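Local coordinates for protein putative O-acetylhomoserine (Thiol)-lyase (Campylobacter jejuni, PDB 4OC9) that probably uses pyridoxal 5'-phosphate to make homocysteine or related products from O-acetylhomoserine, as a member of the trans-sulfuration enzyme family, at residues S24-Q29 and P276-W280; I79-S83 and G271-A275; I161-E165 and L329-F334. One frame throughout, in Å; residues are numbered along the deposited sequence.

In the fold
Interactions 1 and 2 lie side by side, their centres about 13 Å apart, because residues 271-275 run straight into 276-280 at the start of helix 276-309; Ala279 and Leu274 touch where they meet. Along the chain, 24-29 comes first, then 79-83, 161-165, 271-275, 276-280 and 329-334, so interaction 2 falls within the span that interaction 1 closes, while interaction 3 alternates with both. Interaction 3 sits on the opposite side of the chain's centre, about 35 Å from interaction 1 and about 30 Å from interaction 2 between centres. The first two contacts border other subunits of the tetramer, whereas the third stays within one subunit and joins helix 164-174 to helix 327-333.

Interaction 1. Residues S24-Q29 and P276-W280; sequences SVPIYQ and PQNAW
The N-terminal segment of this pyridoxal-phosphate enzyme lies against the first turn of helix 276-309, and the meeting point is Ile27 on the indole of Trp280. Ile27 CG1 sits over one face of the five-membered ring, 3.6 Å from its centroid and only 15° off the normal, a CH-pi contact. CD1 continues over the same ring system, 3.7 Å from Trp280 CD2, and the two side chains cross at about a right angle. Trp280 can present that face because its CG stands anti to the backbone N (chi1 -176°), which swings the indole toward the loop. The pyrrole edge is turned to the loop backbone, where Trp280 NE1 lies 2.9 Å from Val25 O, with Ser24 OG in the ring plane at the edge.

Burial here is a matter of quaternary structure as well as of the subunit fold. In this family of tetramers the N-terminal region reaches across to neighbouring subunits, and the contact follows that pattern: Ser24 N is hydrogen-bonded to Asn30 of the second subunit, and Gln29 NE2 to the backbone oxygen of Thr213 of the third subunit.

At the start of the helix, Pro276 directs its ring at the loop, with CG 3.3 Å from Tyr28 O. Tyr28 is the centre of an inverse gamma turn, which carries the chain on to Gln29. Ile27 CG2 also approaches Pro276 CB, at 4.2 Å. The bent chain of Gln277 brings OE1 to 3.7 Å from Ile27 CD1; this buried oxygen has no polar partner in the model. Gln29 and Gln277 cross with their amide planes nearly coplanar, 18° apart, while Gln29 OE1 lies 4.1 Å from Gln277 CB.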
loop_
_atom_site.group_PDB
_atom_site.type_symbol
_atom_site.label_atom_id
_atom_site.label_comp_id
_atom_site.label_asym_id
_atom_site.label_seq_id
_atom_site.Cartn_x
_atom_site.Cartn_y
_atom_site.Cartn_z
ATOM N N SER D 24 -5.861 -3.760 14.051
ATOM C CA SER D 24 -5.839 -2.729 13.041
ATOM C C SER D 24 -6.918 -3.038 12.011
ATOM O O SER D 24 -7.206 -4.201 11.760
ATOM C CB SER D 24 -4.503 -2.692 12.323
ATOM O OG SER D 24 -4.562 -1.723 11.294
ATOM N N VAL D 25 -7.475 -2.001 11.402
ATOM C CA VAL D 25 -8.514 -2.180 10.401
ATOM C C VAL D 25 -7.869 -2.729 9.143
ATOM O O VAL D 25 -6.884 -2.206 8.656
ATOM C CB VAL D 25 -9.226 -0.873 10.056
ATOM C CG1 VAL D 25 -10.316 -1.109 9.035
ATOM C CG2 VAL D 25 -9.837 -0.245 11.303
ATOM N N PRO D 26 -8.422 -3.811 8.602
ATOM C CA PRO D 26 -7.809 -4.336 7.411
ATOM C C PRO D 26 -7.969 -3.416 6.223
ATOM O O PRO D 26 -8.931 -2.636 6.151
ATOM C CB PRO D 26 -8.581 -5.639 7.142
ATOM C CG PRO D 26 -9.369 -5.915 8.382
ATOM C CD PRO D 26 -9.584 -4.595 9.040
ATOM N N ILE D 27 -7.025 -3.532 5.289
ATOM C CA ILE D 27 -7.058 -2.726 4.077
ATOM C C ILE D 27 -7.757 -3.565 3.001
ATOM O O ILE D 27 -7.178 -4.535 2.475
ATOM C CB ILE D 27 -5.668 -2.361 3.557
ATOM C CG1 ILE D 27 -4.844 -1.690 4.649
ATOM C CG2 ILE D 27 -5.818 -1.487 2.327
ATOM C CD1 ILE D 27 -3.386 -1.460 4.261
ATOM N N TYR D 28 -8.992 -3.186 2.690
ATOM C CA TYR D 28 -9.764 -3.874 1.677
ATOM C C TYR D 28 -9.407 -3.344 0.270
ATOM O O TYR D 28 -10.173 -2.586 -0.328
ATOM C CB TYR D 28 -11.275 -3.799 1.970
ATOM C CG TYR D 28 -11.642 -4.580 3.215
ATOM C CD1 TYR D 28 -11.930 -5.950 3.138
ATOM C CD2 TYR D 28 -11.674 -3.977 4.482
ATOM C CE1 TYR D 28 -12.244 -6.687 4.265
ATOM C CE2 TYR D 28 -11.984 -4.716 5.620
ATOM C CZ TYR D 28 -12.280 -6.070 5.490
ATOM O OH TYR D 28 -12.586 -6.813 6.580
ATOM N N GLN D 29 -8.240 -3.770 -0.240
ATOM C CA GLN D 29 -7.746 -3.369 -1.568
ATOM C C GLN D 29 -8.593 -4.307 -2.447
ATOM O O GLN D 29 -8.147 -5.362 -2.947
ATOM C CB GLN D 29 -6.237 -3.611 -1.687
ATOM C CG GLN D 29 -5.660 -3.031 -2.959
ATOM C CD GLN D 29 -5.741 -1.531 -2.941
ATOM O OE1 GLN D 29 -5.167 -0.900 -2.075
ATOM N NE2 GLN D 29 -6.377 -0.945 -3.968
ATOM N N PRO D 276 -8.790 2.671 -0.976
ATOM C CA PRO D 276 -8.617 1.966 0.302
ATOM C C PRO D 276 -7.314 2.234 1.035
ATOM O O PRO D 276 -7.274 2.327 2.278
ATOM C CB PRO D 276 -8.675 0.494 -0.091
ATOM C CG PRO D 276 -9.348 0.446 -1.398
ATOM C CD PRO D 276 -9.070 1.744 -2.087
ATOM N N GLN D 277 -6.235 2.330 0.291
ATOM C CA GLN D 277 -4.961 2.565 0.928
ATOM C C GLN D 277 -4.990 3.969 1.564
ATOM O O GLN D 277 -4.485 4.152 2.674
ATOM C CB GLN D 277 -3.843 2.461 -0.107
ATOM C CG GLN D 277 -2.449 2.534 0.461
ATOM C CD GLN D 277 -2.086 1.320 1.299
ATOM O OE1 GLN D 277 -2.591 0.216 1.079
ATOM N NE2 GLN D 277 -1.144 1.505 2.205
ATOM N N ASN D 278 -5.514 4.957 0.819
ATOM C CA ASN D 278 -5.583 6.331 1.336
ATOM C C ASN D 278 -6.493 6.386 2.538
ATOM O O ASN D 278 -6.142 7.003 3.576
ATOM C CB ASN D 278 -5.991 7.375 0.306
ATOM C CG ASN D 278 -4.895 7.695 -0.684
ATOM O OD1 ASN D 278 -4.072 6.871 -1.034
ATOM N ND2 ASN D 278 -4.898 8.940 -1.161
ATOM N N ALA D 279 -7.621 5.674 2.452
ATOM C CA ALA D 279 -8.585 5.648 3.560
ATOM C C ALA D 279 -7.924 5.083 4.811
ATOM O O ALA D 279 -8.045 5.649 5.905
ATOM C CB ALA D 279 -9.806 4.845 3.198
ATOM N N TRP D 280 -7.195 3.985 4.642
ATOM C CA TRP D 280 -6.507 3.348 5.767
ATOM C C TRP D 280 -5.451 4.266 6.394
ATOM O O TRP D 280 -5.383 4.394 7.611
ATOM C CB TRP D 280 -5.891 2.012 5.348
ATOM C CG TRP D 280 -5.267 1.291 6.462
ATOM C CD1 TRP D 280 -5.888 0.512 7.346
ATOM C CD2 TRP D 280 -3.872 1.259 6.788
ATOM N NE1 TRP D 280 -4.963 -0.018 8.255
ATOM C CE2 TRP D 280 -3.721 0.430 7.925
ATOM C CE3 TRP D 280 -2.739 1.869 6.246
ATOM C CZ2 TRP D 280 -2.498 0.172 8.504
ATOM C CZ3 TRP D 280 -1.505 1.628 6.837
ATOM C CH2 TRP D 280 -1.396 0.770 7.954
#

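Interaction 2. Residues I79-S83 and G271-A275; sequences IPVAS and GASLA
One backbone hydrogen bond ties the end of strand 77-81 to the loop before helix 276-309: Ala82 N donates to Ala272 O at 2.8 Å, with an N-H...O angle of 158°. The donor lies well above the carbonyl plane, 46° out of it. Ala272 is the centre of an inverse gamma turn, and its carbonyl also packs against Val81, whose CB is 3.5 Å from Ala272 O.

A water forms a second bridge between the two segments. It donates to Pro80 O and accepts from Leu274 N, the latter at 2.7 Å, and so satisfies polar backbone groups of both segments; its bond to Ser273 OG is weak.

Leu274 supplies the main apolar surface. With CG anti to its backbone N (chi1 -178°), the side chain extends over the strand and its two methyls divide the work: CD2 meets Pro80 CB at 3.6 Å, while CD1 lies 3.5 Å from Val81 O. Leu65 of helix 60-73 packs on both Leu274 and Pro80. On the other flank, Ala82 CB rests 3.4 Å from Ser273 O and 4.3 Å from Ala272 CB, small side chains that let the backbones come close together.

Just beyond the strand, Ser83 is the N-cap of helix 84-93 and caps Ala86 N; its hydroxyl is also hydrogen-bonded to Gly271 O of the third subunit. The segments thus join an interhelical loop at a subunit interface to strand 77-81, which edges the seven-stranded sheet within the chain, in the large, cofactor-binding alpha/beta domain of fold-type I pyridoxal-phosphate enzymes.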
loop_
_atom_site.group_PDB
_atom_site.type_symbol
_atom_site.label_atom_id
_atom_site.label_comp_id
_atom_site.label_asym_id
_atom_site.label_seq_id
_atom_site.Cartn_x
_atom_site.Cartn_y
_atom_site.Cartn_z
ATOM N N ILE D 79 -18.906 10.597 5.044
ATOM C CA ILE D 79 -18.561 9.981 3.771
ATOM C C ILE D 79 -17.261 10.461 3.178
ATOM O O ILE D 79 -17.148 11.612 2.784
ATOM C CB ILE D 79 -19.659 10.254 2.721
ATOM C CG1 ILE D 79 -20.902 9.444 3.093
ATOM C CG2 ILE D 79 -19.211 9.790 1.337
ATOM C CD1 ILE D 79 -22.089 9.702 2.223
ATOM N N PRO D 80 -16.279 9.567 3.122
ATOM C CA PRO D 80 -15.005 9.933 2.549
ATOM C C PRO D 80 -15.048 9.878 1.048
ATOM O O PRO D 80 -15.679 9.002 0.472
ATOM C CB PRO D 80 -14.051 8.867 3.104
ATOM C CG PRO D 80 -14.740 8.349 4.315
ATOM C CD PRO D 80 -16.170 8.303 3.875
ATOM N N VAL D 81 -14.325 10.807 0.459
ATOM C CA VAL D 81 -14.226 10.946 -0.963
ATOM C C VAL D 81 -12.772 11.153 -1.373
ATOM O O VAL D 81 -11.907 11.297 -0.522
ATOM C CB VAL D 81 -15.159 12.045 -1.481
ATOM C CG1 VAL D 81 -16.582 11.627 -1.245
ATOM C CG2 VAL D 81 -14.887 13.353 -0.808
ATOM N N ALA D 82 -12.503 11.164 -2.681
ATOM C CA ALA D 82 -11.109 11.274 -3.186
ATOM C C ALA D 82 -10.269 12.462 -2.763
ATOM O O ALA D 82 -9.061 12.388 -2.790
ATOM C CB ALA D 82 -11.099 11.159 -4.691
ATOM N N SER D 83 -10.914 13.575 -2.463
ATOM C CA SER D 83 -10.183 14.756 -2.057
ATOM C C SER D 83 -11.086 15.762 -1.417
ATOM O O SER D 83 -12.285 15.646 -1.465
ATOM C CB SER D 83 -9.553 15.432 -3.257
ATOM O OG SER D 83 -10.541 15.962 -4.114
ATOM N N GLY D 271 -18.175 9.387 -9.390
ATOM C CA GLY D 271 -17.031 8.587 -8.985
ATOM C C GLY D 271 -15.747 9.090 -8.393
ATOM O O GLY D 271 -14.679 8.584 -8.755
ATOM N N ALA D 272 -15.838 10.064 -7.507
ATOM C CA ALA D 272 -14.667 10.627 -6.843
ATOM C C ALA D 272 -14.457 9.811 -5.565
ATOM O O ALA D 272 -14.484 10.302 -4.449
ATOM C CB ALA D 272 -14.870 12.081 -6.529
ATOM N N SER D 273 -14.220 8.544 -5.783
ATOM C CA SER D 273 -14.039 7.577 -4.737
ATOM C C SER D 273 -12.656 7.570 -4.089
ATOM O O SER D 273 -11.604 7.774 -4.711
ATOM C CB SER D 273 -14.552 6.237 -5.297
ATOM O OG SER D 273 -14.514 5.132 -4.416
ATOM N N LEU D 274 -12.681 7.395 -2.787
ATOM C CA LEU D 274 -11.454 7.364 -2.026
ATOM C C LEU D 274 -10.871 5.946 -2.049
ATOM O O LEU D 274 -11.503 5.001 -1.574
ATOM C CB LEU D 274 -11.702 7.790 -0.568
ATOM C CG LEU D 274 -10.442 7.836 0.324
ATOM C CD1 LEU D 274 -9.433 8.860 -0.189
ATOM C CD2 LEU D 274 -10.787 8.167 1.767
ATOM N N ALA D 275 -9.643 5.826 -2.529
ATOM C CA ALA D 275 -8.968 4.543 -2.555
ATOM C C ALA D 275 -8.729 3.993 -1.134
ATOM O O ALA D 275 -8.481 4.741 -0.186
ATOM C CB ALA D 275 -7.656 4.665 -3.290
HETATM O O HOH W 1 -15.181 7.029 -1.803
#

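Interaction 3. Residues I161-E165 and L329-F334; sequences IADIE and LFKKYF
Chi1 of -171° in Asp163 sets CG anti to the backbone N and carries its carboxylate to the hydroxyl of Tyr333, whose own chi1 of -65° sends the phenol toward residues 161-165. Tyr333 OH donates to Asp163 OD1 at 2.5 Å, meeting that oxygen nearly along its C-O axis. The carboxylate and ring planes stand 71° apart. The same hydroxyl accepts a bond from Glu165 N at 2.9 Å, so two bonds grip it, one given and one received.

The hydroxyl sits at the start of helix 164-174, where Asp163 is the N-cap residue yet makes no capping bond with its side chain; the phenol of helix 327-333 takes up a backbone N-H of the first turn instead. Tyr333 is held further by an edge-to-face contact with His195.

On the solvent side, the extended chain of Lys332 reaches both acids in a salt-bridge network. NZ forms a weak bond to Glu165 OE1 at 3.4 Å and a long ion pair with Asp163 OD1, and a water links NZ to Asp163 OD2.

The apolar side of the contact centres on Ile161. Its CG2 passes Leu329 CB at 3.8 Å, and its CD1 touches Phe330 CB at 3.6 Å and Phe334 CE1 at 3.9 Å. Leu329 CD2 lies over the face of the Asp163 carboxylate, 3.8 Å from CG, the two side chains crossing at about a right angle.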
loop_
_atom_site.group_PDB
_atom_site.type_symbol
_atom_site.label_atom_id
_atom_site.label_comp_id
_atom_site.label_asym_id
_atom_site.label_seq_id
_atom_site.Cartn_x
_atom_site.Cartn_y
_atom_site.Cartn_z
ATOM N N ILE D 161 -11.492 33.871 11.462
ATOM C CA ILE D 161 -12.464 33.083 12.189
ATOM C C ILE D 161 -13.878 33.582 11.974
ATOM O O ILE D 161 -14.200 34.754 12.207
ATOM C CB ILE D 161 -12.166 33.074 13.680
ATOM C CG1 ILE D 161 -10.772 32.513 13.914
ATOM C CG2 ILE D 161 -13.204 32.233 14.404
ATOM C CD1 ILE D 161 -10.329 32.461 15.365
ATOM N N ALA D 162 -14.736 32.653 11.593
ATOM C CA ALA D 162 -16.142 32.952 11.343
ATOM C C ALA D 162 -16.957 32.919 12.630
ATOM O O ALA D 162 -16.757 32.036 13.476
ATOM C CB ALA D 162 -16.707 31.936 10.356
ATOM N N ASP D 163 -17.883 33.858 12.773
ATOM C CA ASP D 163 -18.741 33.906 13.940
ATOM C C ASP D 163 -19.877 32.955 13.556
ATOM O O ASP D 163 -20.937 33.345 13.062
ATOM C CB ASP D 163 -19.221 35.324 14.239
ATOM C CG ASP D 163 -19.925 35.429 15.577
ATOM O OD1 ASP D 163 -20.363 34.391 16.134
ATOM O OD2 ASP D 163 -20.054 36.573 16.085
ATOM N N ILE D 164 -19.639 31.690 13.841
ATOM C CA ILE D 164 -20.566 30.616 13.502
ATOM C C ILE D 164 -22.004 30.811 13.972
ATOM O O ILE D 164 -22.914 30.666 13.159
ATOM C CB ILE D 164 -20.033 29.252 13.942
ATOM C CG1 ILE D 164 -18.641 29.014 13.350
ATOM C CG2 ILE D 164 -20.987 28.165 13.478
ATOM C CD1 ILE D 164 -17.969 27.734 13.818
ATOM N N GLU D 165 -22.207 31.127 15.249
ATOM C CA GLU D 165 -23.572 31.345 15.780
ATOM C C GLU D 165 -24.426 32.325 14.950
ATOM O O GLU D 165 -25.616 32.096 14.771
ATOM C CB GLU D 165 -23.563 31.856 17.211
ATOM C CG GLU D 165 -23.018 30.884 18.228
ATOM C CD GLU D 165 -23.061 31.458 19.626
ATOM O OE1 GLU D 165 -23.610 32.586 19.791
ATOM O OE2 GLU D 165 -22.550 30.790 20.548
ATOM N N LEU D 329 -13.102 36.105 18.877
ATOM C CA LEU D 329 -13.820 34.978 18.269
ATOM C C LEU D 329 -13.045 33.682 18.604
ATOM O O LEU D 329 -13.651 32.628 18.808
ATOM C CB LEU D 329 -13.969 35.167 16.763
ATOM C CG LEU D 329 -14.947 36.287 16.410
ATOM C CD1 LEU D 329 -14.909 36.713 14.961
ATOM C CD2 LEU D 329 -16.346 35.819 16.792
ATOM N N PHE D 330 -11.719 33.773 18.650
ATOM C CA PHE D 330 -10.898 32.625 18.976
ATOM C C PHE D 330 -11.227 32.152 20.378
ATOM O O PHE D 330 -11.511 30.983 20.593
ATOM C CB PHE D 330 -9.409 32.965 18.840
ATOM C CG PHE D 330 -8.504 31.960 19.483
ATOM C CD1 PHE D 330 -8.376 30.693 18.978
ATOM C CD2 PHE D 330 -7.710 32.325 20.554
ATOM C CE1 PHE D 330 -7.507 29.772 19.568
ATOM C CE2 PHE D 330 -6.817 31.426 21.132
ATOM C CZ PHE D 330 -6.719 30.155 20.638
ATOM N N LYS D 331 -11.173 33.074 21.332
ATOM C CA LYS D 331 -11.483 32.744 22.724
ATOM C C LYS D 331 -12.910 32.224 22.867
ATOM O O LYS D 331 -13.197 31.401 23.712
ATOM C CB LYS D 331 -11.294 33.964 23.646
ATOM C CG LYS D 331 -9.855 34.458 23.816
ATOM C CD LYS D 331 -8.982 33.399 24.482
ATOM C CE LYS D 331 -7.565 33.894 24.701
ATOM N NZ LYS D 331 -6.708 32.932 25.418
ATOM N N LYS D 332 -13.814 32.719 22.044
ATOM C CA LYS D 332 -15.210 32.297 22.119
ATOM C C LYS D 332 -15.486 30.881 21.612
ATOM O O LYS D 332 -16.224 30.133 22.237
ATOM C CB LYS D 332 -16.089 33.264 21.344
ATOM C CG LYS D 332 -17.559 32.932 21.436
ATOM C CD LYS D 332 -18.400 33.889 20.609
ATOM C CE LYS D 332 -19.875 33.522 20.688
ATOM N NZ LYS D 332 -20.709 34.375 19.797
ATOM N N TYR D 333 -14.884 30.526 20.495
ATOM C CA TYR D 333 -15.108 29.203 19.916
ATOM C C TYR D 333 -14.070 28.096 20.137
ATOM O O TYR D 333 -14.406 26.919 19.981
ATOM C CB TYR D 333 -15.340 29.341 18.440
ATOM C CG TYR D 333 -16.593 30.085 18.099
ATOM C CD1 TYR D 333 -17.818 29.448 18.152
ATOM C CD2 TYR D 333 -16.558 31.393 17.646
ATOM C CE1 TYR D 333 -18.982 30.113 17.834
ATOM C CE2 TYR D 333 -17.709 32.052 17.314
ATOM C CZ TYR D 333 -18.930 31.403 17.403
ATOM O OH TYR D 333 -20.102 32.075 17.044
ATOM N N PHE D 334 -12.841 28.430 20.514
ATOM C CA PHE D 334 -11.772 27.399 20.724
ATOM C C PHE D 334 -11.552 27.074 22.211
ATOM O O PHE D 334 -10.840 27.796 22.908
ATOM C CB PHE D 334 -10.494 27.870 20.045
ATOM C CG PHE D 334 -10.575 27.897 18.551
ATOM C CD1 PHE D 334 -11.309 28.869 17.896
ATOM C CD2 PHE D 334 -9.855 27.009 17.796
ATOM C CE1 PHE D 334 -11.365 28.915 16.522
ATOM C CE2 PHE D 334 -9.901 27.057 16.412
ATOM C CZ PHE D 334 -10.662 28.012 15.772
HETATM O O HOH W 2 -19.534 36.730 19.220
#